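Local coordinates for ATP-dependent DNA helicase (Mycobacterium smegmatis, PDB 5V9X), which acts as a 3'-to-5' RNA:DNA helicase, using ATP to drive unwinding as it tracks along a single strand of DNA, at residues 274-279 with 429-434; 296-301 with 399-404; 305-310 with 352-357. All coordinates share one frame; numbering follows the deposited sequence.

In the fold
All three contacts belong to the second RecA-like domain of the motor, around its parallel sheet, and each reaches the DNA strand at one end. Contacts 1 and 3 are mostly buried; contact 2 is only partly so. Contact 1 joins the start of helix 276-288 to the segment after strand 424-429, with apolar side chains inside and a lysine and a tryptophan on phosphates. Contact 2 is the polar one, an amide network between neighbouring strand ends. Contact 3 is van der Waals packing of helix 300-318 on edge strand 352-355, without hydrogen bonds across. Contacts 2 and 3 share that helix, while W276 of contact 1 touches V400 of contact 2 and R305 of contact 3.

Contact 1 (274-279 with 429-434); sequences SIWPDV and FPKHRT. With nucleotides of chain B.
K431 lies across W276 at one corner of the second RecA-like domain of this superfamily 2 helicase, where helix 276-288 begins and the chain leaving strand 424-429 runs alongside the DNA backbone. CB of K431 sits near the sugar ring oxygen O4' of DC3 of chain B. CG comes next, 4.0 Å from CH2 of the W276 indole; CD stays beside that same CH2 corner, and CE follows at 3.7 Å from CZ2 of the ring while also packing on the DC3 sugar. The otherwise extended chain bends at chi3 (63°), turning NZ into the backbone between two nucleotides. There NZ donates to OP1 of DC4 at 3.1 Å and makes a weak bond to O3' of DC3 at 3.2 Å. The DC4 phosphate is held on a second oxygen too: NE1 of W276 gives its N-H to OP2 over 2.7 Å, with the phosphate at the indole edge and the bond somewhat bent (140°). R305 adds a cation-pi contact to this tryptophan. One phosphate back, the backbone N of I275 donates to OP1 of DC3, 2.9 Å away and nearly straight (168°), beside the hydroxyl of S274.

Away from the DNA, CG2 of I275 sets a methyl against the carbonyl O of K431 at 3.3 Å. The apolar pair is V279 with F429: CG1 of V279 approaches CD2 of the ring obliquely at 3.9 Å, the two side chains running past each other in opposite directions. F429 also packs on I283 and L286 farther along helix 276-288. Beyond K431, the H432 imidazole lies against the cytosine of DC3, and N3 of that base sits directly over the centre of the ring.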
loop_
_atom_site.group_PDB
_atom_site.type_symbol
_atom_site.label_atom_id
_atom_site.label_comp_id
_atom_site.label_asym_id
_atom_site.label_seq_id
_atom_site.Cartn_x
_atom_site.Cartn_y
_atom_site.Cartn_z
ATOM N N SER A 274 1.714 -29.699 8.008
ATOM C CA SER A 274 1.912 -28.277 7.775
ATOM C C SER A 274 2.628 -27.669 8.974
ATOM O O SER A 274 2.822 -28.317 10.007
ATOM C CB SER A 274 0.573 -27.574 7.518
ATOM O OG SER A 274 0.757 -26.247 7.061
ATOM N N ILE A 275 3.032 -26.403 8.819
ATOM C CA ILE A 275 3.606 -25.639 9.926
ATOM C C ILE A 275 2.553 -24.815 10.655
ATOM O O ILE A 275 2.828 -24.297 11.749
ATOM C CB ILE A 275 4.746 -24.727 9.421
ATOM C CG1 ILE A 275 5.583 -24.186 10.587
ATOM C CG2 ILE A 275 4.184 -23.589 8.581
ATOM C CD1 ILE A 275 6.731 -23.290 10.162
ATOM N N TRP A 276 1.348 -24.697 10.098
ATOM C CA TRP A 276 0.305 -23.890 10.730
ATOM C C TRP A 276 -0.039 -24.336 12.147
ATOM O O TRP A 276 -0.160 -23.463 13.025
ATOM C CB TRP A 276 -0.940 -23.876 9.838
ATOM C CG TRP A 276 -0.792 -23.033 8.616
ATOM C CD1 TRP A 276 -0.814 -23.455 7.321
ATOM C CD2 TRP A 276 -0.594 -21.615 8.574
ATOM N NE1 TRP A 276 -0.648 -22.388 6.473
ATOM C CE2 TRP A 276 -0.510 -21.247 7.218
ATOM C CE3 TRP A 276 -0.482 -20.621 9.552
ATOM C CZ2 TRP A 276 -0.318 -19.928 6.814
ATOM C CZ3 TRP A 276 -0.292 -19.313 9.149
ATOM C CH2 TRP A 276 -0.212 -18.978 7.791
ATOM N N PRO A 277 -0.226 -25.631 12.447
ATOM C CA PRO A 277 -0.578 -26.005 13.831
ATOM C C PRO A 277 0.388 -25.494 14.894
ATOM O O PRO A 277 -0.059 -25.007 15.940
ATOM C CB PRO A 277 -0.601 -27.536 13.769
ATOM C CG PRO A 277 -0.999 -27.834 12.380
ATOM C CD PRO A 277 -0.311 -26.796 11.543
ATOM N N ASP A 278 1.700 -25.587 14.657
ATOM C CA ASP A 278 2.654 -25.105 15.652
ATOM C C ASP A 278 2.682 -23.585 15.713
ATOM O O ASP A 278 2.907 -23.014 16.786
ATOM C CB ASP A 278 4.050 -25.646 15.351
ATOM C CG ASP A 278 4.056 -27.143 15.138
ATOM O OD1 ASP A 278 3.516 -27.592 14.105
ATOM O OD2 ASP A 278 4.598 -27.871 15.999
ATOM N N VAL A 279 2.468 -22.917 14.578
ATOM C CA VAL A 279 2.377 -21.459 14.572
ATOM C C VAL A 279 1.160 -21.007 15.366
ATOM O O VAL A 279 1.259 -20.165 16.266
ATOM C CB VAL A 279 2.336 -20.930 13.126
ATOM C CG1 VAL A 279 2.020 -19.443 13.109
ATOM C CG2 VAL A 279 3.654 -21.212 12.419
ATOM N N PHE A 429 6.118 -14.290 12.474
ATOM C CA PHE A 429 6.123 -15.729 12.236
ATOM C C PHE A 429 6.348 -16.003 10.757
ATOM O O PHE A 429 5.449 -15.744 9.942
ATOM C CB PHE A 429 4.806 -16.363 12.689
ATOM C CG PHE A 429 4.679 -16.520 14.177
ATOM C CD1 PHE A 429 4.155 -15.499 14.951
ATOM C CD2 PHE A 429 5.067 -17.695 14.800
ATOM C CE1 PHE A 429 4.028 -15.645 16.321
ATOM C CE2 PHE A 429 4.943 -17.845 16.170
ATOM C CZ PHE A 429 4.423 -16.818 16.930
ATOM N N PRO A 430 7.514 -16.505 10.357
ATOM C CA PRO A 430 7.684 -16.940 8.967
ATOM C C PRO A 430 6.766 -18.108 8.640
ATOM O O PRO A 430 6.500 -18.972 9.480
ATOM C CB PRO A 430 9.158 -17.354 8.901
ATOM C CG PRO A 430 9.810 -16.626 10.027
ATOM C CD PRO A 430 8.778 -16.550 11.110
ATOM N N LYS A 431 6.276 -18.123 7.400
ATOM C CA LYS A 431 5.441 -19.217 6.921
ATOM C C LYS A 431 6.255 -20.385 6.382
ATOM O O LYS A 431 5.828 -21.539 6.513
ATOM C CB LYS A 431 4.489 -18.721 5.827
ATOM C CG LYS A 431 3.363 -17.833 6.334
ATOM C CD LYS A 431 2.552 -17.234 5.189
ATOM C CE LYS A 431 1.851 -18.299 4.365
ATOM N NZ LYS A 431 0.995 -17.707 3.298
ATOM N N HIS A 432 7.412 -20.115 5.784
ATOM C CA HIS A 432 8.245 -21.161 5.201
ATOM C C HIS A 432 9.702 -20.712 5.252
ATOM O O HIS A 432 10.029 -19.666 5.821
ATOM C CB HIS A 432 7.784 -21.489 3.777
ATOM C CG HIS A 432 7.699 -20.295 2.881
ATOM N ND1 HIS A 432 6.633 -19.421 2.903
ATOM C CD2 HIS A 432 8.546 -19.831 1.931
ATOM C CE1 HIS A 432 6.827 -18.470 2.008
ATOM N NE2 HIS A 432 7.979 -18.696 1.403
ATOM N N ARG A 433 10.578 -21.507 4.633
ATOM C CA ARG A 433 12.016 -21.321 4.799
ATOM C C ARG A 433 12.474 -19.958 4.287
ATOM O O ARG A 433 13.062 -19.169 5.034
ATOM C CB ARG A 433 12.768 -22.454 4.098
ATOM C CG ARG A 433 12.519 -23.822 4.719
ATOM C CD ARG A 433 13.811 -24.456 5.201
ATOM N NE ARG A 433 14.396 -25.350 4.204
ATOM C CZ ARG A 433 15.595 -25.913 4.320
ATOM N NH1 ARG A 433 16.346 -25.668 5.386
ATOM N NH2 ARG A 433 16.048 -26.718 3.368
ATOM N N THR A 434 12.222 -19.660 3.009
ATOM C CA THR A 434 12.678 -18.381 2.466
ATOM C C THR A 434 11.915 -17.197 3.043
ATOM O O THR A 434 12.401 -16.064 2.957
ATOM C CB THR A 434 12.563 -18.358 0.941
ATOM O OG1 THR A 434 11.189 -18.494 0.554
ATOM C CG2 THR A 434 13.390 -19.481 0.333
ATOM P P DC B 3 2.615 -25.607 4.619
ATOM O OP1 DC B 3 2.846 -25.514 6.076
ATOM O OP2 DC B 3 1.366 -26.214 4.108
ATOM O "O5'" DC B 3 2.759 -24.132 4.010
ATOM C "C5'" DC B 3 2.184 -23.027 4.710
ATOM C "C4'" DC B 3 2.060 -21.795 3.823
ATOM O "O4'" DC B 3 3.360 -21.441 3.278
ATOM C "C3'" DC B 3 1.115 -21.931 2.625
ATOM O "O3'" DC B 3 0.349 -20.736 2.476
ATOM C "C2'" DC B 3 2.079 -22.117 1.454
ATOM C "C1'" DC B 3 3.239 -21.237 1.889
ATOM N N1 DC B 3 4.537 -21.587 1.246
ATOM C C2 DC B 3 5.067 -20.755 0.252
ATOM O O2 DC B 3 4.444 -19.739 -0.082
ATOM N N3 DC B 3 6.251 -21.087 -0.319
ATOM C C4 DC B 3 6.894 -22.190 0.068
ATOM N N4 DC B 3 8.057 -22.476 -0.524
ATOM C C5 DC B 3 6.369 -23.049 1.079
ATOM C C6 DC B 3 5.203 -22.711 1.636
ATOM P P DC B 4 -1.208 -20.707 2.876
ATOM O OP1 DC B 4 -1.601 -19.287 3.026
ATOM O OP2 DC B 4 -1.399 -21.643 4.005
ATOM O "O5'" DC B 4 -1.954 -21.298 1.586
ATOM C "C5'" DC B 4 -1.983 -20.553 0.368
ATOM C "C4'" DC B 4 -1.980 -21.484 -0.836
ATOM O "O4'" DC B 4 -0.980 -22.498 -0.642
ATOM C "C3'" DC B 4 -3.286 -22.240 -1.072
ATOM O "O3'" DC B 4 -4.044 -21.599 -2.097
ATOM C "C2'" DC B 4 -2.846 -23.654 -1.502
ATOM C "C1'" DC B 4 -1.317 -23.616 -1.420
ATOM N N1 DC B 4 -0.725 -24.829 -0.778
ATOM C C2 DC B 4 -0.331 -25.915 -1.570
ATOM O O2 DC B 4 -0.482 -25.854 -2.796
ATOM N N3 DC B 4 0.205 -27.006 -0.967
ATOM C C4 DC B 4 0.352 -27.033 0.359
ATOM N N4 DC B 4 0.884 -28.129 0.907
ATOM C C5 DC B 4 -0.043 -25.936 1.182
ATOM C C6 DC B 4 -0.570 -24.866 0.577
#

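Contact 2 (296-301 with 399-404). With nucleotides of chain B.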
loop_
_atom_site.group_PDB
_atom_site.type_symbol
_atom_site.label_atom_id
_atom_site.label_comp_id
_atom_site.label_asym_id
_atom_site.label_seq_id
_atom_site.Cartn_x
_atom_site.Cartn_y
_atom_site.Cartn_z
ATOM N N PHE A 296 -1.764 -9.690 12.491
ATOM C CA PHE A 296 -1.935 -9.209 11.127
ATOM C C PHE A 296 -1.728 -10.351 10.141
ATOM O O PHE A 296 -0.719 -11.061 10.202
ATOM C CB PHE A 296 -0.970 -8.065 10.814
ATOM C CG PHE A 296 -1.396 -6.736 11.374
ATOM C CD1 PHE A 296 -2.451 -6.037 10.807
ATOM C CD2 PHE A 296 -0.736 -6.178 12.459
ATOM C CE1 PHE A 296 -2.849 -4.808 11.316
ATOM C CE2 PHE A 296 -1.127 -4.950 12.974
ATOM C CZ PHE A 296 -2.185 -4.265 12.402
ATOM N N ALA A 297 -2.689 -10.521 9.236
ATOM C CA ALA A 297 -2.601 -11.476 8.143
ATOM C C ALA A 297 -2.627 -10.719 6.824
ATOM O O ALA A 297 -3.326 -9.710 6.691
ATOM C CB ALA A 297 -3.748 -12.489 8.198
ATOM N N ASN A 298 -1.865 -11.207 5.848
ATOM C CA ASN A 298 -1.714 -10.516 4.574
ATOM C C ASN A 298 -2.853 -10.793 3.594
ATOM O O ASN A 298 -2.729 -10.443 2.416
ATOM C CB ASN A 298 -0.372 -10.884 3.932
ATOM C CG ASN A 298 0.812 -10.308 4.690
ATOM O OD1 ASN A 298 0.659 -9.401 5.507
ATOM N ND2 ASN A 298 2.003 -10.829 4.415
ATOM N N SER A 299 -3.948 -11.402 4.040
ATOM C CA SER A 299 -5.118 -11.568 3.189
ATOM C C SER A 299 -6.342 -11.731 4.078
ATOM O O SER A 299 -6.232 -12.039 5.268
ATOM C CB SER A 299 -4.973 -12.766 2.242
ATOM O OG SER A 299 -5.117 -13.992 2.938
ATOM N N ARG A 300 -7.515 -11.515 3.479
ATOM C CA ARG A 300 -8.758 -11.657 4.229
ATOM C C ARG A 300 -9.057 -13.120 4.532
ATOM O O ARG A 300 -9.477 -13.454 5.646
ATOM C CB ARG A 300 -9.914 -11.022 3.458
ATOM C CG ARG A 300 -9.773 -9.522 3.240
ATOM C CD ARG A 300 -11.011 -8.953 2.563
ATOM N NE ARG A 300 -11.153 -9.421 1.186
ATOM C CZ ARG A 300 -10.997 -8.648 0.115
ATOM N NH1 ARG A 300 -10.705 -7.363 0.260
ATOM N NH2 ARG A 300 -11.143 -9.156 -1.100
ATOM N N ARG A 301 -8.846 -14.008 3.555
ATOM C CA ARG A 301 -9.120 -15.426 3.774
ATOM C C ARG A 301 -8.257 -15.992 4.894
ATOM O O ARG A 301 -8.733 -16.789 5.710
ATOM C CB ARG A 301 -8.912 -16.213 2.479
ATOM C CG ARG A 301 -10.127 -16.224 1.559
ATOM C CD ARG A 301 -9.887 -17.068 0.315
ATOM N NE ARG A 301 -8.877 -16.481 -0.564
ATOM C CZ ARG A 301 -8.433 -17.049 -1.681
ATOM N NH1 ARG A 301 -8.906 -18.228 -2.065
ATOM N NH2 ARG A 301 -7.512 -16.439 -2.415
ATOM N N GLN A 399 2.874 -10.479 13.537
ATOM C CA GLN A 399 2.853 -10.387 12.082
ATOM C C GLN A 399 3.088 -11.781 11.514
ATOM O O GLN A 399 4.171 -12.350 11.681
ATOM C CB GLN A 399 3.906 -9.404 11.577
ATOM C CG GLN A 399 4.049 -9.372 10.064
ATOM C CD GLN A 399 2.784 -8.912 9.371
ATOM O OE1 GLN A 399 2.122 -7.980 9.825
ATOM N NE2 GLN A 399 2.436 -9.568 8.268
ATOM N N VAL A 400 2.072 -12.328 10.854
ATOM C CA VAL A 400 2.178 -13.624 10.192
ATOM C C VAL A 400 2.668 -13.383 8.771
ATOM O O VAL A 400 2.059 -12.609 8.025
ATOM C CB VAL A 400 0.834 -14.367 10.204
ATOM C CG1 VAL A 400 0.783 -15.410 9.099
ATOM C CG2 VAL A 400 0.619 -15.027 11.557
ATOM N N GLU A 401 3.777 -14.040 8.410
ATOM C CA GLU A 401 4.506 -13.822 7.161
ATOM C C GLU A 401 5.161 -12.444 7.162
ATOM O O GLU A 401 4.722 -11.544 7.884
ATOM C CB GLU A 401 3.589 -13.988 5.942
ATOM C CG GLU A 401 4.308 -14.038 4.598
ATOM C CD GLU A 401 3.372 -14.327 3.439
ATOM O OE1 GLU A 401 2.209 -13.872 3.480
ATOM O OE2 GLU A 401 3.798 -15.019 2.490
ATOM N N ALA A 402 6.221 -12.274 6.379
ATOM C CA ALA A 402 6.851 -10.968 6.271
ATOM C C ALA A 402 5.834 -9.944 5.771
ATOM O O ALA A 402 5.012 -10.259 4.903
ATOM C CB ALA A 402 8.054 -11.023 5.328
ATOM N N PRO A 403 5.844 -8.726 6.305
ATOM C CA PRO A 403 4.870 -7.714 5.879
ATOM C C PRO A 403 5.205 -7.185 4.495
ATOM O O PRO A 403 6.324 -7.390 4.001
ATOM C CB PRO A 403 5.008 -6.625 6.953
ATOM C CG PRO A 403 6.392 -6.779 7.464
ATOM C CD PRO A 403 6.713 -8.243 7.394
ATOM N N PRO A 404 4.261 -6.507 3.832
ATOM C CA PRO A 404 4.504 -6.084 2.441
ATOM C C PRO A 404 5.653 -5.102 2.273
ATOM O O PRO A 404 6.187 -4.989 1.163
ATOM C CB PRO A 404 3.166 -5.452 2.027
ATOM C CG PRO A 404 2.502 -5.084 3.310
ATOM C CD PRO A 404 2.904 -6.151 4.281
ATOM P P DC B 7 -6.648 -9.635 -0.087
ATOM O OP1 DC B 7 -7.283 -10.755 0.638
ATOM O OP2 DC B 7 -7.027 -9.355 -1.488
ATOM O "O5'" DC B 7 -6.865 -8.316 0.765
ATOM C "C5'" DC B 7 -6.070 -8.108 1.919
ATOM C "C4'" DC B 7 -5.838 -6.632 2.142
ATOM O "O4'" DC B 7 -4.884 -6.141 1.187
ATOM C "C3'" DC B 7 -7.075 -5.766 1.953
ATOM O "O3'" DC B 7 -7.638 -5.461 3.215
ATOM C "C2'" DC B 7 -6.557 -4.503 1.243
ATOM C "C1'" DC B 7 -5.059 -4.755 1.084
ATOM N N1 DC B 7 -4.529 -4.301 -0.227
ATOM C C2 DC B 7 -3.695 -3.182 -0.283
ATOM O O2 DC B 7 -3.403 -2.596 0.768
ATOM N N3 DC B 7 -3.225 -2.772 -1.488
ATOM C C4 DC B 7 -3.567 -3.433 -2.595
ATOM N N4 DC B 7 -3.081 -2.994 -3.761
ATOM C C5 DC B 7 -4.422 -4.573 -2.556
ATOM C C6 DC B 7 -4.876 -4.968 -1.364
ATOM P P DG B 6 -3.661 -14.024 -4.048
ATOM O OP1 DG B 6 -5.032 -14.578 -3.988
ATOM O OP2 DG B 6 -3.226 -13.257 -5.237
ATOM O "O5'" DG B 6 -3.434 -13.099 -2.778
ATOM C "C5'" DG B 6 -4.047 -11.849 -2.706
ATOM C "C4'" DG B 6 -3.649 -11.162 -1.425
ATOM O "O4'" DG B 6 -2.220 -10.955 -1.411
ATOM C "C3'" DG B 6 -4.293 -9.799 -1.212
ATOM O "O3'" DG B 6 -5.058 -9.832 -0.027
ATOM C "C2'" DG B 6 -3.108 -8.823 -1.111
ATOM C "C1'" DG B 6 -1.938 -9.738 -0.775
ATOM N N9 DG B 6 -0.636 -9.264 -1.259
ATOM C C8 DG B 6 0.342 -10.025 -1.858
ATOM N N7 DG B 6 1.405 -9.346 -2.187
ATOM C C5 DG B 6 1.122 -8.047 -1.779
ATOM C C6 DG B 6 1.906 -6.871 -1.875
ATOM O O6 DG B 6 3.041 -6.741 -2.356
ATOM N N1 DG B 6 1.245 -5.766 -1.340
ATOM C C2 DG B 6 -0.013 -5.795 -0.784
ATOM N N2 DG B 6 -0.486 -4.629 -0.319
ATOM N N3 DG B 6 -0.756 -6.889 -0.685
ATOM C C4 DG B 6 -0.131 -7.977 -1.202
#
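The side chains of N298 and Q399 cross at about a right angle, yet their amide planes are only 25° apart, and this pairing ties together the ends of two neighbouring parallel strands, 292-296 and 394-400. The backbone sets the register: N of V400 donates to O of F296 at 3.1 Å. Just past that bond, NE2 of Q399 reaches OD1 of N298 at 3.3 Å, with the oxygen in the Q399 amide plane but the donor tilted from the carbonyl plane of N298. The same NE2 also donates to O of E401, 3.0 Å away. The bend at chi2 (63°) brings OE1 of Q399 against CB of F296, 3.2 Å away; the phenyl and amide planes are nearly parallel, but the oxygen comes in beside CB and obliquely to the ring, not as a stack.

N298 faces the other way with its nitrogen. Its ND2 donates to O of A402 at 3.1 Å, close to its own amide plane, and to OE1 of E401 at 3.2 Å. That carboxylate lies at just 20° to the amide and is met from above its plane. R412 completes the cluster, its NH1 bonding both OE1 of Q399 and OD1 of N298; its QRVGRAG sequence is consistent with helicase motif VI, and the VFANSR sequence of N298 with motif IV.

Next along the chain S299 caps helix 300-318, and N of R300 donates to OP1 of DC7 of chain B at 3.0 Å. The bonding pattern favours this orientation of the N298 amide, and the turn that delivers a helix N-terminus to the phosphate is held by amides and a backbone carbonyl set between the carboxylate of E401 and the guanidinium of R412, which would be expected to polarise both amide oxygens.

Contact 3 (305-310 with 352-357). With nucleotides of chain B.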
loop_
_atom_site.group_PDB
_atom_site.type_symbol
_atom_site.label_atom_id
_atom_site.label_comp_id
_atom_site.label_asym_id
_atom_site.label_seq_id
_atom_site.Cartn_x
_atom_site.Cartn_y
_atom_site.Cartn_z
ATOM N N ARG A 305 -9.399 -17.585 8.406
ATOM C CA ARG A 305 -8.873 -18.900 8.759
ATOM C C ARG A 305 -8.256 -18.896 10.151
ATOM O O ARG A 305 -8.614 -19.716 11.003
ATOM C CB ARG A 305 -7.837 -19.338 7.727
ATOM C CG ARG A 305 -8.355 -20.245 6.634
ATOM C CD ARG A 305 -7.178 -20.906 5.947
ATOM N NE ARG A 305 -6.318 -21.567 6.924
ATOM C CZ ARG A 305 -5.049 -21.897 6.707
ATOM N NH1 ARG A 305 -4.479 -21.620 5.542
ATOM N NH2 ARG A 305 -4.348 -22.497 7.659
ATOM N N LEU A 306 -7.310 -17.984 10.393
ATOM C CA LEU A 306 -6.625 -17.948 11.681
ATOM C C LEU A 306 -7.599 -17.701 12.823
ATOM O O LEU A 306 -7.488 -18.324 13.886
ATOM C CB LEU A 306 -5.535 -16.879 11.666
ATOM C CG LEU A 306 -4.227 -17.284 10.989
ATOM C CD1 LEU A 306 -3.305 -16.086 10.846
ATOM C CD2 LEU A 306 -3.550 -18.393 11.782
ATOM N N THR A 307 -8.566 -16.801 12.622
ATOM C CA THR A 307 -9.570 -16.560 13.653
ATOM C C THR A 307 -10.324 -17.839 13.996
ATOM O O THR A 307 -10.615 -18.104 15.169
ATOM C CB THR A 307 -10.540 -15.473 13.197
ATOM O OG1 THR A 307 -9.799 -14.323 12.774
ATOM C CG2 THR A 307 -11.466 -15.082 14.332
ATOM N N SER A 308 -10.645 -18.650 12.984
ATOM C CA SER A 308 -11.258 -19.948 13.243
ATOM C C SER A 308 -10.329 -20.836 14.061
ATOM O O SER A 308 -10.761 -21.484 15.022
ATOM C CB SER A 308 -11.619 -20.633 11.923
ATOM O OG SER A 308 -12.327 -19.758 11.063
ATOM N N ARG A 309 -9.044 -20.867 13.704
ATOM C CA ARG A 309 -8.108 -21.759 14.377
ATOM C C ARG A 309 -7.838 -21.304 15.807
ATOM O O ARG A 309 -7.883 -22.113 16.743
ATOM C CB ARG A 309 -6.803 -21.841 13.586
ATOM C CG ARG A 309 -6.980 -22.258 12.140
ATOM C CD ARG A 309 -7.549 -23.659 12.024
ATOM N NE ARG A 309 -7.809 -24.011 10.632
ATOM C CZ ARG A 309 -9.002 -23.928 10.051
ATOM N NH1 ARG A 309 -10.055 -23.514 10.746
ATOM N NH2 ARG A 309 -9.144 -24.265 8.777
ATOM N N LEU A 310 -7.551 -20.012 15.996
ATOM C CA LEU A 310 -7.234 -19.513 17.331
ATOM C C LEU A 310 -8.390 -19.746 18.298
ATOM O O LEU A 310 -8.171 -20.056 19.476
ATOM C CB LEU A 310 -6.874 -18.029 17.270
ATOM C CG LEU A 310 -5.701 -17.648 16.359
ATOM C CD1 LEU A 310 -5.351 -16.173 16.512
ATOM C CD2 LEU A 310 -4.488 -18.531 16.620
ATOM N N ALA A 352 -10.589 -14.678 19.766
ATOM C CA ALA A 352 -10.197 -13.825 18.656
ATOM C C ALA A 352 -11.397 -13.546 17.764
ATOM O O ALA A 352 -12.365 -14.311 17.726
ATOM C CB ALA A 352 -9.068 -14.463 17.831
ATOM N N ARG A 353 -11.320 -12.431 17.042
ATOM C CA ARG A 353 -12.341 -12.063 16.073
ATOM C C ARG A 353 -11.678 -11.361 14.896
ATOM O O ARG A 353 -10.608 -10.758 15.033
ATOM C CB ARG A 353 -13.425 -11.174 16.694
ATOM C CG ARG A 353 -14.542 -11.953 17.373
ATOM C CD ARG A 353 -15.745 -11.072 17.635
ATOM N NE ARG A 353 -15.530 -10.173 18.764
ATOM C CZ ARG A 353 -16.213 -9.050 18.960
ATOM N NH1 ARG A 353 -17.147 -8.682 18.092
ATOM N NH2 ARG A 353 -15.958 -8.291 20.017
ATOM N N ALA A 354 -12.326 -11.445 13.738
ATOM C CA ALA A 354 -11.760 -10.936 12.498
ATOM C C ALA A 354 -12.123 -9.472 12.275
ATOM O O ALA A 354 -13.180 -8.996 12.699
ATOM C CB ALA A 354 -12.243 -11.771 11.311
ATOM N N HIS A 355 -11.224 -8.759 11.598
ATOM C CA HIS A 355 -11.482 -7.400 11.136
ATOM C C HIS A 355 -10.835 -7.233 9.772
ATOM O O HIS A 355 -9.611 -7.338 9.651
ATOM C CB HIS A 355 -10.940 -6.352 12.115
ATOM C CG HIS A 355 -11.467 -4.972 11.872
ATOM N ND1 HIS A 355 -10.941 -4.129 10.916
ATOM C CD2 HIS A 355 -12.480 -4.288 12.457
ATOM C CE1 HIS A 355 -11.604 -2.986 10.925
ATOM N NE2 HIS A 355 -12.543 -3.056 11.851
ATOM N N HIS A 356 -11.649 -6.987 8.750
ATOM C CA HIS A 356 -11.154 -6.703 7.406
ATOM C C HIS A 356 -12.306 -6.125 6.589
ATOM O O HIS A 356 -13.433 -5.988 7.075
ATOM C CB HIS A 356 -10.553 -7.947 6.746
ATOM C CG HIS A 356 -11.479 -9.121 6.695
ATOM N ND1 HIS A 356 -12.459 -9.258 5.735
ATOM C CD2 HIS A 356 -11.563 -10.223 7.478
ATOM C CE1 HIS A 356 -13.110 -10.391 5.932
ATOM N NE2 HIS A 356 -12.586 -10.996 6.983
ATOM N N GLY A 357 -12.006 -5.795 5.329
ATOM C CA GLY A 357 -12.960 -5.076 4.501
ATOM C C GLY A 357 -14.255 -5.825 4.249
ATOM O O GLY A 357 -15.310 -5.205 4.087
ATOM P P DT B 8 -9.124 -4.864 3.320
ATOM O OP1 DT B 8 -9.588 -5.090 4.704
ATOM O OP2 DT B 8 -9.919 -5.392 2.189
ATOM O "O5'" DT B 8 -8.919 -3.296 3.089
ATOM C "C5'" DT B 8 -7.951 -2.586 3.855
ATOM C "C4'" DT B 8 -7.611 -1.259 3.200
ATOM O "O4'" DT B 8 -6.833 -1.483 2.012
ATOM C "C3'" DT B 8 -8.813 -0.451 2.734
ATOM O "O3'" DT B 8 -9.167 0.483 3.737
ATOM C "C2'" DT B 8 -8.322 0.254 1.451
ATOM C "C1'" DT B 8 -6.930 -0.340 1.206
ATOM N N1 DT B 8 -6.685 -0.740 -0.210
ATOM C C2 DT B 8 -5.737 -0.065 -0.943
ATOM O O2 DT B 8 -5.076 0.853 -0.494
ATOM N N3 DT B 8 -5.587 -0.508 -2.230
ATOM C C4 DT B 8 -6.279 -1.537 -2.845
ATOM O O4 DT B 8 -6.072 -1.861 -4.011
ATOM C C5 DT B 8 -7.259 -2.202 -2.020
ATOM C C7 DT B 8 -8.070 -3.333 -2.576
ATOM C C6 DT B 8 -7.413 -1.775 -0.758
#
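T307 and L310, one turn apart on helix 300-318, press against strand 352-355, which runs almost exactly antiparallel to the helix (172° between the segment axes) at a closest approach of 7.5 Å. Strand 292-296, helix 300-318 and strand 352-355 form a beta-alpha-beta crossover of the RecA-like fold, the two strands parallel in the sheet.

Van der Waals contact does most of the work. With CG2 anti to the backbone N (chi1 -52° for OG1), the T307 methyl is directed at the strand backbone, 3.6 Å from CA of R353 and equally close to O of A352. OG1 sits alongside A354, 3.8 Å from its CB. One turn on, CB of L310 meets CB of A352 at 4.2 Å.

No hydrogen bond joins the two segments directly, and the polar groups are served nearby. OG1 of T307 bonds back to O of A303 within its own helix, N of A352 is taken by OD1 of N311, and R353, turned from the helix, forms a salt bridge with D370.

The DNA is met just past the C-terminal end of the strand, where the backbone N of G357 donates to OP1 of DT8 of chain B over 2.6 Å. H356 just before it bonds E304 of helix 300-318 through NE2.

Strand 352-355 is the edge of its sheet, pairing through R353 and H355 with V380 of strand 378-381. Helix 300-318 lies over both strands, T307 and L310 touching V380, and L310 reaches on to I283 and V284 of helix 276-288; helix 361-372 packs against R353 and H355.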